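Local atomic coordinates of PF04016 domain protein (Desulfitobacterium hafniense, PDB entry 3L5O), a protein that is of unknown function but combines enolase-like and Rossmann-like folds around a shared, unusual active site, with a possible role in heavy-metal chelation. Residues A100-A103 and Y104-P108; L202-L205 and L206-R210; I215-G219 and P220-L224; A225-L228 and F229-L233; N244-A247 and F248-V251. All blocks are in the same frame, centred on the assembly; numbering follows the deposited sequence.

How the contacts relate
Five short-range contacts illustrate how chemistry follows place in a fold. Contacts 1, 2 and 3 are buried, contact 3 closest to the chain's centre; contacts 4 and 5 are partly buried. Helix 91-105 and the loop after strand 214-218 meet through asparagine amides, contact 4 continues that loop, and the leucines of contact 2 touch contacts 3 and 4. Contact 5 lies about 33 Å from contact 2, centre to centre. Contact 1 combines buried amides and tyrosine rings with an N-cap asparagine; contact 3 is a type I turn closed by a threonine; contact 4 is a 3-10 turn with an exposed glutamate. Contacts 2 and 5 each lay an arginine (Arg204, Arg249) along its own alpha helix.

Contact 1: A100-A103 and Y104-P108; sequences AINA and YYNNP
The ring of Tyr105 meets the preceding helical turn at its edge, where Ile101 O lies near the ring plane, 3.2 Å from Tyr105 CD2. Over one face of the same ring stands CD2 of Tyr104, 3.5 Å above its centre, while Tyr105 CE1 lies in the plane of the Tyr104 ring, at its edge; the Tyr104 ring also packs edge-to-face with Phe35. The setting is the carboxy-terminal end of helix 91-105, where one helix is closed and the next begun within a few residues. The methyl CG2 of Ile101, turned anti to the backbone N, reaches Tyr105 CD2 at 3.7 Å.

Two further flat groups are the amides of Asn102 and Asn106. They run side by side in the same direction with planes only 14° apart, and Asn106 ND2 lies 3.7 Å from Asn102 CB. Both find their polar partners in neighbouring chain segments: Asn102 ND2 donates to Leu57 O and Gly221 O, whereas Asn106 binds Leu224 N through OD1 and Thr222 O through ND2. This pair of buried amides thus joins the helix end to the loop 220-224. Tyr105 OH is hydrogen-bonded to Met27 O.

Tyr105 N makes a nearly straight bond to Ile101 O, and Asn106 N reaches Asn102 O at 2.9 Å, from above the carbonyl plane. Asn106 is the first residue to leave helical geometry, and Asn107 is the N-cap of helix 108-113, its OD1 weakly bonded to Gln109 N. One water bridges the last helical turn and the N-cap residue, donating to Ala103 O at 2.7 Å and accepting from Asn107 ND2 at 2.7 Å.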
loop_
_atom_site.group_PDB
_atom_site.type_symbol
_atom_site.label_atom_id
_atom_site.label_comp_id
_atom_site.label_asym_id
_atom_site.label_seq_id
_atom_site.Cartn_x
_atom_site.Cartn_y
_atom_site.Cartn_z
ATOM N N ALA A 100 -2.279 10.327 -3.490
ATOM C CA ALA A 100 -1.581 11.580 -3.299
ATOM C C ALA A 100 -0.322 11.387 -2.445
ATOM O O ALA A 100 0.746 11.880 -2.790
ATOM C CB ALA A 100 -2.506 12.610 -2.630
ATOM N N ILE A 101 -0.435 10.650 -1.349
ATOM C CA ILE A 101 0.760 10.308 -0.561
ATOM C C ILE A 101 1.836 9.664 -1.438
ATOM O O ILE A 101 3.018 10.031 -1.371
ATOM C CB ILE A 101 0.376 9.388 0.614
ATOM C CG1 ILE A 101 -0.383 10.193 1.661
ATOM C CG2 ILE A 101 1.613 8.717 1.227
ATOM C CD1 ILE A 101 -1.085 9.339 2.686
ATOM N N ASN A 102 1.417 8.730 -2.289
ATOM C CA ASN A 102 2.379 7.926 -3.049
ATOM C C ASN A 102 2.955 8.704 -4.228
ATOM O O ASN A 102 4.023 8.354 -4.738
ATOM C CB ASN A 102 1.749 6.603 -3.496
ATOM C CG ASN A 102 1.544 5.635 -2.333
ATOM O OD1 ASN A 102 2.283 5.643 -1.355
ATOM N ND2 ASN A 102 0.535 4.814 -2.440
ATOM N N ALA A 103 2.269 9.769 -4.643
ATOM C CA ALA A 103 2.782 10.668 -5.689
ATOM C C ALA A 103 4.019 11.398 -5.189
ATOM O O ALA A 103 4.913 11.623 -5.946
ATOM C CB ALA A 103 1.734 11.649 -6.115
ATOM N N TYR A 104 4.075 11.756 -3.906
ATOM C CA TYR A 104 5.338 12.283 -3.340
ATOM C C TYR A 104 6.361 11.138 -3.141
ATOM O O TYR A 104 7.363 11.110 -3.830
ATOM C CB TYR A 104 5.130 12.975 -2.014
ATOM C CG TYR A 104 6.439 13.380 -1.385
ATOM C CD1 TYR A 104 7.262 14.326 -1.995
ATOM C CD2 TYR A 104 6.846 12.838 -0.186
ATOM C CE1 TYR A 104 8.464 14.700 -1.420
ATOM C CE2 TYR A 104 8.041 13.207 0.397
ATOM C CZ TYR A 104 8.835 14.136 -0.219
ATOM O OH TYR A 104 9.998 14.476 0.400
ATOM N N TYR A 105 6.099 10.214 -2.210
ATOM C CA TYR A 105 7.134 9.249 -1.778
ATOM C C TYR A 105 7.669 8.312 -2.869
ATOM O O TYR A 105 8.870 7.910 -2.850
ATOM C CB TYR A 105 6.637 8.436 -0.594
ATOM C CG TYR A 105 6.419 9.241 0.661
ATOM C CD1 TYR A 105 7.494 9.590 1.477
ATOM C CD2 TYR A 105 5.141 9.646 1.046
ATOM C CE1 TYR A 105 7.311 10.345 2.620
ATOM C CE2 TYR A 105 4.952 10.412 2.201
ATOM C CZ TYR A 105 6.044 10.749 2.990
ATOM O OH TYR A 105 5.903 11.488 4.152
ATOM N N ASN A 106 6.800 7.995 -3.830
ATOM C CA ASN A 106 7.118 7.035 -4.891
ATOM C C ASN A 106 7.492 7.710 -6.197
ATOM O O ASN A 106 7.543 7.063 -7.248
ATOM C CB ASN A 106 5.967 6.015 -5.133
ATOM C CG ASN A 106 5.579 5.235 -3.879
ATOM O OD1 ASN A 106 6.138 5.439 -2.804
ATOM N ND2 ASN A 106 4.593 4.345 -4.015
ATOM N N ASN A 107 7.745 9.016 -6.126
ATOM C CA ASN A 107 8.401 9.769 -7.178
ATOM C C ASN A 107 9.802 9.156 -7.287
ATOM O O ASN A 107 10.439 8.953 -6.269
ATOM C CB ASN A 107 8.460 11.266 -6.750
ATOM C CG ASN A 107 9.130 12.131 -7.745
ATOM O OD1 ASN A 107 10.211 11.819 -8.215
ATOM N ND2 ASN A 107 8.496 13.244 -8.084
ATOM N N PRO A 108 10.287 8.835 -8.487
ATOM C CA PRO A 108 11.598 8.175 -8.609
ATOM C C PRO A 108 12.744 8.985 -7.966
ATOM O O PRO A 108 13.568 8.388 -7.279
ATOM C CB PRO A 108 11.786 8.020 -10.130
ATOM C CG PRO A 108 10.856 8.990 -10.738
ATOM C CD PRO A 108 9.672 9.064 -9.807
HETATM O O HOH W 1 6.086 13.836 -7.045
#

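Contact 2: L202-L205 and L206-R210; sequences LPRL and LELSR
Leu206 N donates to Leu202 O at 2.9 Å, opening a ladder of i-to-i+4 alpha-helical bonds in which Glu207 N reaches Pro203 O and Leu208 N reaches Arg204 O. At the last rung the acceptor is doubly engaged: Leu205 O takes the hydroxyl of Ser209, with OG at 2.8 Å, as well as a weak bond from Ser209 N. OG stands beside its own backbone N (chi1 -51°), and the hydroxyl is satisfied by this carbonyl one turn back. Glu207 O is gripped by Arg210 NH1 at 2.8 Å, and the carboxylate of Glu207 adds a long ion pair to that same NH1 from above the guanidinium face.

Arg204 bends at chi2 so that its guanidinium carries Leu208 CD2 over one face, 3.6 Å from Arg204 NH2, while its NE forms a salt bridge to Glu181. Replacing Leu208 by an alanine would probably strip that face of its apolar cover, leaving the guanidinium held mainly by Glu181.

Leu202 CD1 packs on Leu206 CG at 3.8 Å. Helix 202-208 lies against parallel strand 189-193 of the Rossmann-like sheet through Leu205 and Leu206, with helix 195-199 beside Leu202 and Leu205 and helix 180-183 beside Leu205 and Leu208.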
loop_
_atom_site.group_PDB
_atom_site.type_symbol
_atom_site.label_atom_id
_atom_site.label_comp_id
_atom_site.label_asym_id
_atom_site.label_seq_id
_atom_site.Cartn_x
_atom_site.Cartn_y
_atom_site.Cartn_z
ATOM N N LEU A 202 -4.950 -0.649 9.628
ATOM C CA LEU A 202 -3.507 -0.792 9.783
ATOM C C LEU A 202 -3.012 -0.566 11.220
ATOM O O LEU A 202 -2.254 -1.369 11.705
ATOM C CB LEU A 202 -2.734 0.105 8.799
ATOM C CG LEU A 202 -1.204 -0.001 8.838
ATOM C CD1 LEU A 202 -0.719 -1.386 8.476
ATOM C CD2 LEU A 202 -0.577 1.011 7.871
ATOM N N PRO A 203 -3.382 0.521 11.896
ATOM C CA PRO A 203 -2.797 0.751 13.230
ATOM C C PRO A 203 -3.066 -0.422 14.182
ATOM O O PRO A 203 -2.140 -0.841 14.868
ATOM C CB PRO A 203 -3.442 2.055 13.683
ATOM C CG PRO A 203 -3.885 2.749 12.394
ATOM C CD PRO A 203 -4.266 1.639 11.461
ATOM N N ARG A 204 -4.265 -1.001 14.186
ATOM C CA ARG A 204 -4.532 -2.104 15.111
ATOM C C ARG A 204 -3.733 -3.345 14.685
ATOM O O ARG A 204 -3.157 -4.042 15.508
ATOM C CB ARG A 204 -6.026 -2.424 15.205
ATOM C CG ARG A 204 -6.315 -3.601 16.161
ATOM C CD ARG A 204 -5.733 -3.373 17.551
ATOM N NE ARG A 204 -6.035 -4.479 18.444
ATOM C CZ ARG A 204 -5.541 -4.607 19.681
ATOM N NH1 ARG A 204 -4.711 -3.711 20.161
ATOM N NH2 ARG A 204 -5.852 -5.666 20.408
ATOM N N LEU A 205 -3.663 -3.586 13.380
ATOM C CA LEU A 205 -2.892 -4.700 12.864
ATOM C C LEU A 205 -1.440 -4.616 13.275
ATOM O O LEU A 205 -0.842 -5.622 13.638
ATOM C CB LEU A 205 -2.976 -4.771 11.339
ATOM C CG LEU A 205 -4.347 -5.130 10.773
ATOM C CD1 LEU A 205 -4.323 -5.092 9.261
ATOM C CD2 LEU A 205 -4.876 -6.482 11.256
ATOM N N LEU A 206 -0.877 -3.425 13.177
ATOM C CA LEU A 206 0.494 -3.174 13.658
ATOM C C LEU A 206 0.685 -3.482 15.133
ATOM O O LEU A 206 1.693 -4.086 15.502
ATOM C CB LEU A 206 0.935 -1.734 13.334
ATOM C CG LEU A 206 1.073 -1.438 11.819
ATOM C CD1 LEU A 206 1.610 -0.037 11.583
ATOM C CD2 LEU A 206 1.952 -2.480 11.149
ATOM N N GLU A 207 -0.256 -3.072 15.977
ATOM C CA GLU A 207 -0.189 -3.375 17.413
ATOM C C GLU A 207 -0.314 -4.876 17.684
ATOM O O GLU A 207 0.419 -5.428 18.501
ATOM C CB GLU A 207 -1.256 -2.591 18.175
ATOM C CG GLU A 207 -1.291 -2.850 19.680
ATOM C CD GLU A 207 -0.184 -2.149 20.484
ATOM O OE1 GLU A 207 0.727 -1.537 19.880
ATOM O OE2 GLU A 207 -0.237 -2.213 21.733
ATOM N N LEU A 208 -1.209 -5.559 16.979
ATOM C CA LEU A 208 -1.334 -6.991 17.133
ATOM C C LEU A 208 -0.061 -7.739 16.735
ATOM O O LEU A 208 0.243 -8.788 17.299
ATOM C CB LEU A 208 -2.504 -7.505 16.279
ATOM C CG LEU A 208 -3.867 -7.068 16.771
ATOM C CD1 LEU A 208 -4.917 -7.397 15.734
ATOM C CD2 LEU A 208 -4.142 -7.730 18.079
ATOM N N SER A 209 0.650 -7.209 15.747
ATOM C CA SER A 209 1.811 -7.876 15.164
ATOM C C SER A 209 3.145 -7.407 15.760
ATOM O O SER A 209 4.200 -7.828 15.310
ATOM C CB SER A 209 1.820 -7.616 13.650
ATOM O OG SER A 209 0.560 -7.931 13.056
ATOM N N ARG A 210 3.116 -6.520 16.754
ATOM C CA ARG A 210 4.333 -5.790 17.147
ATOM C C ARG A 210 5.504 -6.690 17.588
ATOM O O ARG A 210 6.652 -6.282 17.467
ATOM C CB ARG A 210 4.045 -4.738 18.209
ATOM C CG ARG A 210 3.593 -5.279 19.521
ATOM C CD ARG A 210 3.201 -4.177 20.492
ATOM N NE ARG A 210 2.964 -4.736 21.813
ATOM C CZ ARG A 210 1.891 -5.444 22.160
ATOM N NH1 ARG A 210 0.921 -5.684 21.280
ATOM N NH2 ARG A 210 1.786 -5.915 23.403
#

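Contact 3: I215-G219 and P220-L224; sequences ITLVG and PGTPL
Thr222 grips Gly219 twice through hydrogen bonds to a single carbonyl. Its backbone N lies 3.1 Å from Gly219 O and its hydroxyl OG1 2.9 Å from Gly219 O, both donors arriving from the same face of the carbonyl plane. The amide stands well above that plane, 53° out of it, and the hydroxyl is tilted from it by less. The first bond closes a type I beta turn from Gly219 to Thr222. The second is possible because OG1 sits beside the backbone N of Thr222 (chi1 -60°), which swings the hydroxyl back over the turn. A valine here lacks the hydroxyl, and Gly219 O would probably keep only the amide of this residue as a donor, the turn being less firmly closed. OG1 also makes a weak hydrogen bond with Ser237 O on the adjoining strand.

This turn follows the end of strand 214-218, one of the parallel strands in the central sheet of the Rossmann-like part, and it doubles the chain back. Gly219 has a positive phi, and a beta carbon there would be pressed against the carbonyl oxygen of Val218. Pro220, the second residue of the turn, has its phi restricted by its own ring.

Apolar contacts lie beside the polar ones. Thr222 CG2 comes 3.9 Å from Leu217 CD2, the two side chains sliding past each other in opposite directions, and the same methyl is 3.7 Å from Leu217 O. Further along, Leu217 CD2 approaches Pro223 CD at 4.2 Å, and the proline itself rests on Leu98 and Ile101 of helix 91-105.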
loop_
_atom_site.group_PDB
_atom_site.type_symbol
_atom_site.label_atom_id
_atom_site.label_comp_id
_atom_site.label_asym_id
_atom_site.label_seq_id
_atom_site.Cartn_x
_atom_site.Cartn_y
_atom_site.Cartn_z
ATOM N N ILE A 215 7.402 -7.207 10.170
ATOM C CA ILE A 215 6.123 -6.817 9.571
ATOM C C ILE A 215 6.406 -6.043 8.278
ATOM O O ILE A 215 7.192 -5.079 8.280
ATOM C CB ILE A 215 5.284 -5.927 10.525
ATOM C CG1 ILE A 215 5.143 -6.545 11.910
ATOM C CG2 ILE A 215 3.861 -5.661 9.888
ATOM C CD1 ILE A 215 4.773 -5.523 12.974
ATOM N N THR A 216 5.766 -6.473 7.193
ATOM C CA THR A 216 5.932 -5.915 5.853
ATOM C C THR A 216 4.604 -5.409 5.349
ATOM O O THR A 216 3.607 -6.113 5.488
ATOM C CB THR A 216 6.423 -7.023 4.900
ATOM O OG1 THR A 216 7.661 -7.570 5.374
ATOM C CG2 THR A 216 6.749 -6.498 3.510
ATOM N N LEU A 217 4.583 -4.191 4.802
ATOM C CA LEU A 217 3.431 -3.621 4.068
ATOM C C LEU A 217 3.664 -3.836 2.603
ATOM O O LEU A 217 4.758 -3.576 2.127
ATOM C CB LEU A 217 3.281 -2.138 4.359
ATOM C CG LEU A 217 1.937 -1.494 4.029
ATOM C CD1 LEU A 217 0.882 -1.934 4.991
ATOM C CD2 LEU A 217 2.120 0.046 4.105
ATOM N N VAL A 218 2.676 -4.399 1.897
ATOM C CA VAL A 218 2.879 -4.903 0.541
ATOM C C VAL A 218 1.782 -4.452 -0.391
ATOM O O VAL A 218 0.596 -4.489 -0.049
ATOM C CB VAL A 218 2.840 -6.494 0.474
ATOM C CG1 VAL A 218 3.130 -6.996 -0.945
ATOM C CG2 VAL A 218 3.786 -7.108 1.435
ATOM N N GLY A 219 2.171 -4.108 -1.611
ATOM C CA GLY A 219 1.230 -3.857 -2.671
ATOM C C GLY A 219 1.574 -2.536 -3.361
ATOM O O GLY A 219 2.403 -1.770 -2.885
ATOM N N PRO A 220 0.932 -2.295 -4.491
ATOM C CA PRO A 220 1.182 -1.106 -5.306
ATOM C C PRO A 220 0.947 0.241 -4.610
ATOM O O PRO A 220 1.597 1.233 -4.975
ATOM C CB PRO A 220 0.187 -1.285 -6.455
ATOM C CG PRO A 220 -0.041 -2.737 -6.523
ATOM C CD PRO A 220 -0.059 -3.195 -5.123
ATOM N N GLY A 221 0.043 0.258 -3.628
ATOM C CA GLY A 221 -0.277 1.415 -2.824
ATOM C C GLY A 221 0.547 1.603 -1.548
ATOM O O GLY A 221 0.206 2.423 -0.689
ATOM N N THR A 222 1.661 0.897 -1.446
ATOM C CA THR A 222 2.576 1.052 -0.331
ATOM C C THR A 222 3.441 2.286 -0.568
ATOM O O THR A 222 4.101 2.391 -1.616
ATOM C CB THR A 222 3.484 -0.165 -0.239
ATOM O OG1 THR A 222 2.681 -1.353 -0.050
ATOM C CG2 THR A 222 4.403 -0.055 0.966
ATOM N N PRO A 223 3.413 3.225 0.377
ATOM C CA PRO A 223 4.341 4.358 0.349
ATOM C C PRO A 223 5.753 3.941 0.713
ATOM O O PRO A 223 5.954 3.218 1.688
ATOM C CB PRO A 223 3.745 5.340 1.390
ATOM C CG PRO A 223 2.438 4.765 1.836
ATOM C CD PRO A 223 2.470 3.308 1.510
ATOM N N LEU A 224 6.719 4.409 -0.064
ATOM C CA LEU A 224 8.109 4.071 0.120
ATOM C C LEU A 224 8.754 5.112 1.030
ATOM O O LEU A 224 9.710 5.816 0.659
ATOM C CB LEU A 224 8.780 3.956 -1.250
ATOM C CG LEU A 224 8.209 2.814 -2.124
ATOM C CD1 LEU A 224 8.646 2.953 -3.557
ATOM C CD2 LEU A 224 8.596 1.419 -1.607
#

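Contact 4: A225-L228 and F229-L233; sequences APVL and FEHGL
Phe229 N and Pro226 O are joined at 2.9 Å, one of a run of i-to-i+3 hydrogen bonds in this short 3-10 helix, begun by Leu228 N to Ala225 O. Glu230 N to Val227 O and His231 N to Leu228 O follow at the same length as the Phe229 bond, and these three donors stand high above the carbonyl planes they bind, consistent with the tight winding of a 3-10 turn. The chain turns back at Gly232, which has positive phi, and Leu233 N then makes a weak bond to Leu228 O.

The tightly packed part is that of Leu228 and Leu233, where CD1 of Leu233 approaches Leu228 CB at 4.1 Å, between two buried residues. His231 is covered by helix 22-29 and presents a ring edge to the turn, with CD2 3.4 Å from Val227 O.

Phe229 on Pro226 is partly exposed packing. Phe229 CG stands beside its own backbone N (chi1 -60°), and CD2 lies 4.0 Å from Pro226 CB and 3.3 Å from Pro226 O. On the solvent side, exposed Glu230 meets the helix mainly through aliphatic carbon, its CB 3.3 Å from Val227 O, while its OE1 comes no nearer than 4.0 Å to Val227 CG2.

Between strands 214-218 and 235-241, the segment spans several elements: Leu228 and His231 rest on helix 22-29, Leu228 and Phe229 touch Leu236 of strand 235-241, and Leu233 packs on Ile215 and Leu217 of strand 214-218.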
loop_
_atom_site.group_PDB
_atom_site.type_symbol
_atom_site.label_atom_id
_atom_site.label_comp_id
_atom_site.label_asym_id
_atom_site.label_seq_id
_atom_site.Cartn_x
_atom_site.Cartn_y
_atom_site.Cartn_z
ATOM N N ALA A 225 8.204 5.161 2.244
ATOM C CA ALA A 225 8.357 6.240 3.197
ATOM C C ALA A 225 9.048 5.672 4.438
ATOM O O ALA A 225 8.383 5.100 5.327
ATOM C CB ALA A 225 6.996 6.768 3.567
ATOM N N PRO A 226 10.373 5.790 4.486
ATOM C CA PRO A 226 11.161 5.272 5.613
ATOM C C PRO A 226 10.683 5.739 6.980
ATOM O O PRO A 226 11.007 5.084 7.950
ATOM C CB PRO A 226 12.565 5.802 5.342
ATOM C CG PRO A 226 12.621 6.055 3.878
ATOM C CD PRO A 226 11.223 6.402 3.449
ATOM N N VAL A 227 9.945 6.844 7.066
ATOM C CA VAL A 227 9.356 7.275 8.330
ATOM C C VAL A 227 8.459 6.173 8.924
ATOM O O VAL A 227 8.363 6.008 10.142
ATOM C CB VAL A 227 8.583 8.634 8.171
ATOM C CG1 VAL A 227 7.250 8.441 7.462
ATOM C CG2 VAL A 227 8.389 9.327 9.513
ATOM N N LEU A 228 7.846 5.376 8.063
ATOM C CA LEU A 228 7.068 4.216 8.512
ATOM C C LEU A 228 7.861 3.206 9.374
ATOM O O LEU A 228 7.276 2.511 10.199
ATOM C CB LEU A 228 6.394 3.533 7.306
ATOM C CG LEU A 228 5.412 4.433 6.521
ATOM C CD1 LEU A 228 4.940 3.813 5.226
ATOM C CD2 LEU A 228 4.208 4.849 7.363
ATOM N N PHE A 229 9.186 3.157 9.228
ATOM C CA PHE A 229 10.017 2.254 10.021
ATOM C C PHE A 229 10.118 2.702 11.478
ATOM O O PHE A 229 10.551 1.950 12.345
ATOM C CB PHE A 229 11.430 2.155 9.433
ATOM C CG PHE A 229 11.489 1.632 8.015
ATOM C CD1 PHE A 229 10.684 0.577 7.596
ATOM C CD2 PHE A 229 12.396 2.179 7.111
ATOM C CE1 PHE A 229 10.750 0.106 6.296
ATOM C CE2 PHE A 229 12.480 1.695 5.816
ATOM C CZ PHE A 229 11.659 0.662 5.412
ATOM N N GLU A 230 9.726 3.947 11.716
ATOM C CA GLU A 230 9.622 4.540 13.046
ATOM C C GLU A 230 8.211 4.350 13.614
ATOM O O GLU A 230 7.943 4.716 14.754
ATOM C CB GLU A 230 10.018 6.031 12.965
ATOM C CG GLU A 230 11.362 6.272 12.252
ATOM C CD GLU A 230 11.629 7.748 11.892
ATOM O OE1 GLU A 230 10.962 8.654 12.454
ATOM O OE2 GLU A 230 12.511 8.019 11.037
ATOM N N HIS A 231 7.323 3.740 12.821
ATOM C CA HIS A 231 5.916 3.592 13.175
ATOM C C HIS A 231 5.448 2.145 13.080
ATOM O O HIS A 231 4.317 1.879 12.674
ATOM C CB HIS A 231 5.047 4.518 12.302
ATOM C CG HIS A 231 5.130 5.950 12.716
ATOM N ND1 HIS A 231 4.481 6.428 13.832
ATOM C CD2 HIS A 231 5.857 6.982 12.228
ATOM C CE1 HIS A 231 4.793 7.700 14.002
ATOM N NE2 HIS A 231 5.624 8.062 13.040
ATOM N N GLY A 232 6.322 1.210 13.447
ATOM C CA GLY A 232 5.908 -0.171 13.674
ATOM C C GLY A 232 5.981 -1.130 12.500
ATOM O O GLY A 232 5.484 -2.257 12.609
ATOM N N LEU A 233 6.588 -0.686 11.401
ATOM C CA LEU A 233 6.887 -1.514 10.237
ATOM C C LEU A 233 8.399 -1.715 10.059
ATOM O O LEU A 233 9.185 -0.821 10.369
ATOM C CB LEU A 233 6.315 -0.862 8.978
ATOM C CG LEU A 233 4.796 -0.996 8.787
ATOM C CD1 LEU A 233 4.269 0.044 7.847
ATOM C CD2 LEU A 233 4.425 -2.421 8.258
#

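Contact 5: N244-A247 and F248-V251; sequences NARA and FRIV
Arg249 folds its guanidinium back over Ala245 and Arg246: NH1 lies 3.5 Å from Ala245 CB and NH2 3.5 Å from Arg246 CB. The contact is one of side chains on helix 244-251, which packs on the small three-stranded antiparallel sheet that probably belongs to the enolase-like part. One face of the Arg249 guanidinium covers Ala245 C and Arg246 CA, an arrangement reached because the chain bends at chi3 (-75°). Arg246 instead runs extended from CG to NE, and Ile250 CD1 meets the edge of its guanidinium, 4.0 Å from NE.

Behind these side chains the helical bonds fix their spacing. Phe248 N reaches Asn244 O at 3.3 Å, Arg249 N reaches Ala245 O, and Val251 N binds Ala247 O at 3.1 Å.

Farther out, Arg249 NE forms a salt bridge to Glu255, to which Arg246 NH2 makes a long ion pair, so both arginines share one carboxylate, Arg246 only weakly. Asn244 ND2 donates to Asn53 O, and Phe248 touches strands 39-42 and 46-51. At its edge the Phe248 ring keeps its CD1 3.5 Å from Asn244 O, which lies in the ring plane.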
loop_
_atom_site.group_PDB
_atom_site.type_symbol
_atom_site.label_atom_id
_atom_site.label_comp_id
_atom_site.label_asym_id
_atom_site.label_seq_id
_atom_site.Cartn_x
_atom_site.Cartn_y
_atom_site.Cartn_z
ATOM N N ASN A 244 4.528 6.717 -16.697
ATOM C CA ASN A 244 3.453 7.554 -16.164
ATOM C C ASN A 244 2.202 7.524 -17.031
ATOM O O ASN A 244 1.123 7.208 -16.549
ATOM C CB ASN A 244 3.923 9.016 -16.014
ATOM C CG ASN A 244 4.925 9.217 -14.866
ATOM O OD1 ASN A 244 5.341 8.255 -14.189
ATOM N ND2 ASN A 244 5.311 10.485 -14.640
ATOM N N ALA A 245 2.363 7.848 -18.311
ATOM C CA ALA A 245 1.252 7.854 -19.264
ATOM C C ALA A 245 0.533 6.498 -19.278
ATOM O O ALA A 245 -0.697 6.434 -19.272
ATOM C CB ALA A 245 1.754 8.230 -20.677
ATOM N N ARG A 246 1.309 5.421 -19.222
ATOM C CA ARG A 246 0.762 4.079 -19.301
ATOM C C ARG A 246 0.014 3.679 -18.051
ATOM O O ARG A 246 -1.037 3.062 -18.138
ATOM C CB ARG A 246 1.859 3.057 -19.584
ATOM C CG ARG A 246 1.309 1.674 -19.808
ATOM C CD ARG A 246 2.324 0.631 -20.188
ATOM N NE ARG A 246 1.673 -0.668 -20.351
ATOM C CZ ARG A 246 2.149 -1.662 -21.080
ATOM N NH1 ARG A 246 3.297 -1.530 -21.733
ATOM N NH2 ARG A 246 1.470 -2.798 -21.168
ATOM N N ALA A 247 0.566 4.017 -16.889
ATOM C CA ALA A 247 -0.096 3.784 -15.610
ATOM C C ALA A 247 -1.515 4.354 -15.598
ATOM O O ALA A 247 -2.423 3.726 -15.095
ATOM C CB ALA A 247 0.729 4.393 -14.481
ATOM N N PHE A 248 -1.690 5.544 -16.150
ATOM C CA PHE A 248 -3.016 6.170 -16.250
ATOM C C PHE A 248 -3.934 5.452 -17.235
ATOM O O PHE A 248 -5.121 5.298 -16.970
ATOM C CB PHE A 248 -2.901 7.642 -16.627
ATOM C CG PHE A 248 -2.719 8.570 -15.436
ATOM C CD1 PHE A 248 -1.472 8.714 -14.824
ATOM C CD2 PHE A 248 -3.797 9.292 -14.935
ATOM C CE1 PHE A 248 -1.302 9.581 -13.733
ATOM C CE2 PHE A 248 -3.636 10.151 -13.865
ATOM C CZ PHE A 248 -2.379 10.292 -13.250
ATOM N N ARG A 249 -3.384 5.004 -18.358
ATOM C CA ARG A 249 -4.160 4.220 -19.314
ATOM C C ARG A 249 -4.744 3.013 -18.624
ATOM O O ARG A 249 -5.933 2.766 -18.719
ATOM C CB ARG A 249 -3.313 3.816 -20.524
ATOM C CG ARG A 249 -2.840 5.020 -21.346
ATOM C CD ARG A 249 -2.364 4.695 -22.762
ATOM N NE ARG A 249 -1.041 4.057 -22.801
ATOM C CZ ARG A 249 0.125 4.709 -22.887
ATOM N NH1 ARG A 249 0.175 6.040 -22.949
ATOM N NH2 ARG A 249 1.261 4.014 -22.915
ATOM N N ILE A 250 -3.918 2.284 -17.884
ATOM C CA ILE A 250 -4.357 1.074 -17.210
ATOM C C ILE A 250 -5.437 1.371 -16.163
ATOM O O ILE A 250 -6.472 0.704 -16.139
ATOM C CB ILE A 250 -3.138 0.341 -16.552
ATOM C CG1 ILE A 250 -2.197 -0.218 -17.636
ATOM C CG2 ILE A 250 -3.620 -0.761 -15.615
ATOM C CD1 ILE A 250 -0.785 -0.536 -17.161
ATOM N N VAL A 251 -5.192 2.356 -15.296
ATOM C CA VAL A 251 -6.116 2.672 -14.193
ATOM C C VAL A 251 -7.477 3.127 -14.724
ATOM O O VAL A 251 -8.516 2.842 -14.122
ATOM C CB VAL A 251 -5.558 3.788 -13.236
ATOM C CG1 VAL A 251 -6.590 4.155 -12.148
ATOM C CG2 VAL A 251 -4.227 3.361 -12.596
#